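Carboxylesterase SOBER1 (Arabidopsis thaliana, PDB 6AVX) hydrolyses carboxylic esters with a preference for short acyl chains, shows phospholipase A2 activity, and dampens the hypersensitive response triggered by the bacterial effector AvrBsT. Local coordinates at residues Pro99-Phe103 / Trp207-Leu212; Thr124-Val130 / Lys151-Ser157. The protein carries 1 engineered substitution. Residue numbers count along the deposited sequence, not the author numbering.

In the fold
Both contacts involve the parallel sheet of an alpha/beta hydrolase, on the same side of the chain's centre, with their own centres about 9 Å apart: contact 2 lies within the sheet and contact 1 packs a helix on it. Contact 1 seats the C-terminal helix 198-212 against the start of strand 102-107; contact 2 joins strands 127-131 and 154-159. The strand of contact 1 lies next to the first strand of contact 2. In sequence, contact 2 is nested between the two halves of contact 1. R211 connects them, with probable hydrogen bonds from NE to G126 O (2.7 Å) and from NH2 to L125 O (2.9 Å), so the last helix is tied to the chain leading into strand 127-131.

Contact 1: residues Pro99-Phe103 / Trp207-Leu212; sequences PENVF and WIKRRL
F103, at the start of strand 102-107, the third of the six in the parallel sheet, points its CA-CB bond at the C-terminal helix and has more surface covered here than any other residue of the contact. Segment 99-103 begins with a 3-10 turn at P99-E100, closed by V102 N to P99 O (3.1 Å), and becomes extended at V102-F103. Residues 207-212 are regular helix. In register, the CA of F103 is 7.9 Å from that of I208, and the CA of N101 is 7.2 Å from that of L212.

With chi1 m and chi2 83°, the F103 ring receives I208 CG2 over one face in a CH-pi contact, 3.9 Å from the ring centroid. Near the ring plane, F103 CZ meets R211 CG at 3.6 Å and F103 CE1 meets L212 CD2 at 3.9 Å. The ring also turns an edge to the W207 six-membered ring in an offset edge-to-face pair, centroids 6.0 Å apart and planes at 77°.

This is helix-on-sheet packing of the alpha/beta hydrolase fold, the C-terminal helix covering one face of the sheet.

R211 (chi1 t, chi2 p) runs past F103, and its guanidinium is placed by hydrogen bonds to the carbonyls of L125 and G126. It also forms a salt bridge with E100; the modelled 2.1 Å between E100 OE1 and R211 NH2 is a clash, so both positions are less certain. Water 1 donates to E100 O at 2.6 Å and, weakly, to R211 O at 3.5 Å.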
loop_
_atom_site.group_PDB
_atom_site.type_symbol
_atom_site.label_atom_id
_atom_site.label_comp_id
_atom_site.label_asym_id
_atom_site.label_seq_id
_atom_site.Cartn_x
_atom_site.Cartn_y
_atom_site.Cartn_z
ATOM N N PRO A 99 -9.196 -14.715 4.759
ATOM C CA PRO A 99 -8.505 -13.768 3.861
ATOM C C PRO A 99 -9.257 -12.466 3.660
ATOM O O PRO A 99 -8.621 -11.413 3.540
ATOM C CB PRO A 99 -8.363 -14.564 2.559
ATOM C CG PRO A 99 -8.419 -16.000 2.987
ATOM C CD PRO A 99 -9.288 -16.073 4.179
ATOM N N GLU A 100 -10.580 -12.500 3.619
ATOM C CA GLU A 100 -11.364 -11.291 3.433
ATOM C C GLU A 100 -11.368 -10.384 4.659
ATOM O O GLU A 100 -11.917 -9.284 4.592
ATOM C CB GLU A 100 -12.792 -11.674 3.046
ATOM C CG GLU A 100 -12.898 -12.380 1.711
ATOM C CD GLU A 100 -13.217 -11.423 0.583
ATOM O OE1 GLU A 100 -12.441 -10.465 0.380
ATOM O OE2 GLU A 100 -14.253 -11.615 -0.088
ATOM N N ASN A 101 -10.783 -10.816 5.769
ATOM C CA ASN A 101 -10.604 -9.971 6.944
ATOM C C ASN A 101 -9.190 -9.414 7.041
ATOM O O ASN A 101 -8.828 -8.848 8.088
ATOM C CB ASN A 101 -10.984 -10.738 8.214
ATOM C CG ASN A 101 -12.488 -10.897 8.376
ATOM O OD1 ASN A 101 -13.245 -10.864 7.410
ATOM N ND2 ASN A 101 -12.925 -11.045 9.617
ATOM N N VAL A 102 -8.397 -9.552 5.981
ATOM C CA VAL A 102 -7.031 -9.043 5.917
ATOM C C VAL A 102 -7.051 -7.758 5.118
ATOM O O VAL A 102 -7.542 -7.734 3.981
ATOM C CB VAL A 102 -6.103 -10.061 5.236
ATOM C CG1 VAL A 102 -4.726 -9.461 4.979
ATOM C CG2 VAL A 102 -6.003 -11.334 6.077
ATOM N N PHE A 103 -6.484 -6.700 5.679
ATOM C CA PHE A 103 -6.346 -5.417 5.006
ATOM C C PHE A 103 -4.878 -5.035 4.984
ATOM O O PHE A 103 -4.197 -5.152 6.013
ATOM C CB PHE A 103 -7.169 -4.348 5.728
ATOM C CG PHE A 103 -8.628 -4.623 5.664
ATOM C CD1 PHE A 103 -9.221 -5.499 6.555
ATOM C CD2 PHE A 103 -9.395 -4.063 4.668
ATOM C CE1 PHE A 103 -10.579 -5.800 6.447
ATOM C CE2 PHE A 103 -10.744 -4.356 4.574
ATOM C CZ PHE A 103 -11.319 -5.215 5.457
ATOM N N TRP A 207 -14.080 2.936 5.349
ATOM C CA TRP A 207 -14.031 1.983 4.240
ATOM C C TRP A 207 -13.799 0.561 4.737
ATOM O O TRP A 207 -14.466 -0.370 4.282
ATOM C CB TRP A 207 -12.947 2.449 3.272
ATOM C CG TRP A 207 -12.496 1.500 2.201
ATOM C CD1 TRP A 207 -13.066 1.281 0.981
ATOM C CD2 TRP A 207 -11.309 0.696 2.241
ATOM N NE1 TRP A 207 -12.299 0.377 0.266
ATOM C CE2 TRP A 207 -11.221 0.006 1.020
ATOM C CE3 TRP A 207 -10.313 0.508 3.192
ATOM C CZ2 TRP A 207 -10.168 -0.869 0.732
ATOM C CZ3 TRP A 207 -9.275 -0.360 2.905
ATOM C CH2 TRP A 207 -9.210 -1.029 1.687
ATOM N N ILE A 208 -12.890 0.368 5.692
ATOM C CA ILE A 208 -12.716 -0.959 6.279
ATOM C C ILE A 208 -14.015 -1.435 6.913
ATOM O O ILE A 208 -14.431 -2.584 6.726
ATOM C CB ILE A 208 -11.553 -0.966 7.287
ATOM C CG1 ILE A 208 -10.234 -0.717 6.560
ATOM C CG2 ILE A 208 -11.496 -2.299 8.006
ATOM C CD1 ILE A 208 -9.025 -0.571 7.484
ATOM N N LYS A 209 -14.670 -0.561 7.682
ATOM C CA LYS A 209 -15.937 -0.924 8.314
ATOM C C LYS A 209 -16.969 -1.346 7.284
ATOM O O LYS A 209 -17.700 -2.320 7.490
ATOM C CB LYS A 209 -16.467 0.243 9.134
ATOM C CG LYS A 209 -15.664 0.457 10.411
ATOM C CD LYS A 209 -16.035 1.732 11.130
ATOM C CE LYS A 209 -17.513 1.805 11.409
ATOM N NZ LYS A 209 -17.820 2.960 12.308
ATOM N N ARG A 210 -17.070 -0.609 6.187
ATOM C CA ARG A 210 -18.030 -0.950 5.142
ATOM C C ARG A 210 -17.689 -2.283 4.504
ATOM O O ARG A 210 -18.576 -3.101 4.224
ATOM C CB ARG A 210 -18.045 0.143 4.083
ATOM C CG ARG A 210 -19.069 -0.036 2.977
ATOM C CD ARG A 210 -19.019 1.135 1.993
ATOM N NE ARG A 210 -18.638 2.367 2.681
ATOM C CZ ARG A 210 -17.500 3.035 2.501
ATOM N NH1 ARG A 210 -16.600 2.635 1.611
ATOM N NH2 ARG A 210 -17.266 4.128 3.212
ATOM N N ARG A 211 -16.404 -2.533 4.266
ATOM C CA ARG A 211 -16.003 -3.821 3.709
ATOM C C ARG A 211 -16.372 -4.958 4.651
ATOM O O ARG A 211 -16.907 -5.986 4.215
ATOM C CB ARG A 211 -14.501 -3.811 3.439
ATOM C CG ARG A 211 -13.916 -5.134 2.979
ATOM C CD ARG A 211 -14.521 -5.649 1.681
ATOM N NE ARG A 211 -13.641 -6.635 1.077
ATOM C CZ ARG A 211 -14.027 -7.656 0.309
ATOM N NH1 ARG A 211 -15.318 -7.839 0.046
ATOM N NH2 ARG A 211 -13.117 -8.509 -0.193
ATOM N N LEU A 212 -16.121 -4.780 5.948
ATOM C CA LEU A 212 -16.472 -5.802 6.930
ATOM C C LEU A 212 -17.979 -6.010 6.991
ATOM O O LEU A 212 -18.446 -7.141 7.177
ATOM C CB LEU A 212 -15.947 -5.407 8.311
ATOM C CG LEU A 212 -14.424 -5.411 8.489
ATOM C CD1 LEU A 212 -14.060 -4.859 9.846
ATOM C CD2 LEU A 212 -13.845 -6.808 8.312
HETATM O O HOH W 1 -14.193 -8.168 3.894
#

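Contact 2: residues Thr124-Val130 / Lys151-Ser157; sequences TLGGGAV and KTPILWS
Two adjacent parallel strands, 127-130 and 154-157, run 4.7 Å apart with their directions only 9° from each other. G128 pairs with I154, A129 with L155 and V130 with W156, at CA-CA separations of 4.7-4.8 Å.

Four backbone hydrogen bonds, each 2.9 Å, alternate in direction as in regular parallel sheet: G128 N to P153 O, L155 N to G128 O, V130 N to L155 O and S157 N to V130 O. Ahead of the strands, L125 N donates to the side-chain T152 OG1 at 2.9 Å. CA-H...O contacts supplement the pattern, among them I154 CA to G128 O and A129 CA to L155 O, both 3.3 Å. Water 2 donates to V130 O (2.8 Å) and L155 O (2.9 Å) and lies 2.8 Å from S157 OG.

The closest apolar side-chain contact is between V130 (chi1 t) and W156 (chi1 t, chi2 -63°), with V130 CG1 3.7 Å from W156 CE2: V130 CG1 sits over the indole face, 3.5 Å from the six-membered ring centroid, a CH-pi contact. V130 CG2 also approaches I154 CG2 at 4.3 Å. At the strand entrance, T152 CG2 is 3.6 Å from G127 CA.

These strands belong to the core of the alpha/beta hydrolase sheet, and V130 and W156 lie about 8 Å, side chain to side chain, from S108 and D162 respectively, both assigned to the charge relay by similarity. Strands 102-107 and 184-189 flank the pair; I154 and W156 face helix 109-120, while L155 touches W207 of helix 198-212.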
loop_
_atom_site.group_PDB
_atom_site.type_symbol
_atom_site.label_atom_id
_atom_site.label_comp_id
_atom_site.label_asym_id
_atom_site.label_seq_id
_atom_site.Cartn_x
_atom_site.Cartn_y
_atom_site.Cartn_z
ATOM N N THR A 124 -8.445 -13.415 -2.634
ATOM C CA THR A 124 -9.099 -12.135 -2.380
ATOM C C THR A 124 -8.897 -11.750 -0.926
ATOM O O THR A 124 -9.139 -12.551 -0.020
ATOM C CB THR A 124 -10.601 -12.222 -2.656
ATOM O OG1 THR A 124 -10.820 -12.797 -3.955
ATOM C CG2 THR A 124 -11.247 -10.844 -2.573
ATOM N N LEU A 125 -8.486 -10.524 -0.701
ATOM C CA LEU A 125 -8.304 -9.989 0.642
ATOM C C LEU A 125 -9.410 -8.985 0.929
ATOM O O LEU A 125 -10.236 -8.656 0.073
ATOM C CB LEU A 125 -6.910 -9.375 0.783
ATOM C CG LEU A 125 -5.763 -10.338 0.481
ATOM C CD1 LEU A 125 -4.435 -9.594 0.489
ATOM C CD2 LEU A 125 -5.757 -11.514 1.431
ATOM N N GLY A 126 -9.414 -8.487 2.165
ATOM C CA GLY A 126 -10.385 -7.484 2.556
ATOM C C GLY A 126 -10.206 -6.193 1.778
ATOM O O GLY A 126 -11.170 -5.575 1.329
ATOM N N GLY A 127 -8.970 -5.773 1.587
ATOM C CA GLY A 127 -8.734 -4.566 0.836
ATOM C C GLY A 127 -7.284 -4.145 0.867
ATOM O O GLY A 127 -6.510 -4.578 1.726
ATOM N N GLY A 128 -6.942 -3.263 -0.055
ATOM C CA GLY A 128 -5.667 -2.578 -0.064
ATOM C C GLY A 128 -5.896 -1.084 -0.005
ATOM O O GLY A 128 -6.601 -0.534 -0.865
ATOM N N ALA A 129 -5.325 -0.413 0.994
ATOM C CA ALA A 129 -5.432 1.040 1.132
ATOM C C ALA A 129 -4.074 1.640 0.815
ATOM O O ALA A 129 -3.104 1.427 1.553
ATOM C CB ALA A 129 -5.856 1.429 2.539
ATOM N N VAL A 130 -3.994 2.347 -0.296
ATOM C CA VAL A 130 -2.770 2.998 -0.746
ATOM C C VAL A 130 -2.862 4.464 -0.360
ATOM O O VAL A 130 -3.850 5.131 -0.694
ATOM C CB VAL A 130 -2.627 2.852 -2.270
ATOM C CG1 VAL A 130 -1.433 3.647 -2.779
ATOM C CG2 VAL A 130 -2.554 1.376 -2.676
ATOM N N LYS A 151 -10.397 -9.248 -7.321
ATOM C CA LYS A 151 -11.601 -8.922 -6.578
ATOM C C LYS A 151 -11.302 -8.158 -5.302
ATOM O O LYS A 151 -12.244 -7.741 -4.627
ATOM C CB LYS A 151 -12.367 -10.209 -6.258
ATOM C CG LYS A 151 -12.755 -10.985 -7.519
ATOM C CD LYS A 151 -13.475 -12.282 -7.186
ATOM C CE LYS A 151 -13.681 -13.117 -8.444
ATOM N NZ LYS A 151 -14.237 -14.460 -8.128
ATOM N N THR A 152 -10.038 -7.976 -4.945
ATOM C CA THR A 152 -9.732 -7.237 -3.726
ATOM C C THR A 152 -9.941 -5.756 -3.988
ATOM O O THR A 152 -9.344 -5.221 -4.921
ATOM C CB THR A 152 -8.295 -7.477 -3.287
ATOM O OG1 THR A 152 -8.124 -8.883 -3.056
ATOM C CG2 THR A 152 -7.995 -6.707 -1.993
ATOM N N PRO A 153 -10.772 -5.065 -3.217
ATOM C CA PRO A 153 -10.978 -3.637 -3.479
ATOM C C PRO A 153 -9.775 -2.819 -3.052
ATOM O O PRO A 153 -9.095 -3.126 -2.067
ATOM C CB PRO A 153 -12.207 -3.287 -2.637
ATOM C CG PRO A 153 -12.247 -4.285 -1.576
ATOM C CD PRO A 153 -11.623 -5.560 -2.123
ATOM N N ILE A 154 -9.511 -1.766 -3.822
ATOM C CA ILE A 154 -8.436 -0.818 -3.537
ATOM C C ILE A 154 -9.061 0.523 -3.195
ATOM O O ILE A 154 -9.952 1.000 -3.910
ATOM C CB ILE A 154 -7.488 -0.659 -4.735
ATOM C CG1 ILE A 154 -6.909 -2.005 -5.174
ATOM C CG2 ILE A 154 -6.384 0.317 -4.411
ATOM C CD1 ILE A 154 -6.038 -2.715 -4.154
ATOM N N LEU A 155 -8.594 1.135 -2.124
ATOM C CA LEU A 155 -8.891 2.530 -1.815
ATOM C C LEU A 155 -7.590 3.304 -1.930
ATOM O O LEU A 155 -6.653 3.040 -1.170
ATOM C CB LEU A 155 -9.470 2.678 -0.408
ATOM C CG LEU A 155 -9.623 4.130 0.066
ATOM C CD1 LEU A 155 -10.601 4.905 -0.798
ATOM C CD2 LEU A 155 -10.060 4.161 1.501
ATOM N N TRP A 156 -7.520 4.238 -2.860
ATOM C CA TRP A 156 -6.328 5.038 -3.094
ATOM C C TRP A 156 -6.606 6.458 -2.632
ATOM O O TRP A 156 -7.539 7.088 -3.134
ATOM C CB TRP A 156 -6.014 5.048 -4.583
ATOM C CG TRP A 156 -4.656 5.568 -4.917
ATOM C CD1 TRP A 156 -4.166 6.821 -4.705
ATOM C CD2 TRP A 156 -3.593 4.827 -5.516
ATOM N NE1 TRP A 156 -2.866 6.901 -5.134
ATOM C CE2 TRP A 156 -2.489 5.682 -5.642
ATOM C CE3 TRP A 156 -3.475 3.503 -5.958
ATOM C CZ2 TRP A 156 -1.292 5.266 -6.206
ATOM C CZ3 TRP A 156 -2.291 3.084 -6.502
ATOM C CH2 TRP A 156 -1.209 3.964 -6.625
ATOM N N SER A 157 -5.809 6.954 -1.694
ATOM C CA SER A 157 -5.922 8.296 -1.140
ATOM C C SER A 157 -4.691 9.075 -1.573
ATOM O O SER A 157 -3.576 8.565 -1.452
ATOM C CB SER A 157 -5.949 8.218 0.386
ATOM O OG SER A 157 -7.085 7.494 0.848
HETATM O O HOH W 2 -6.140 4.886 0.967
#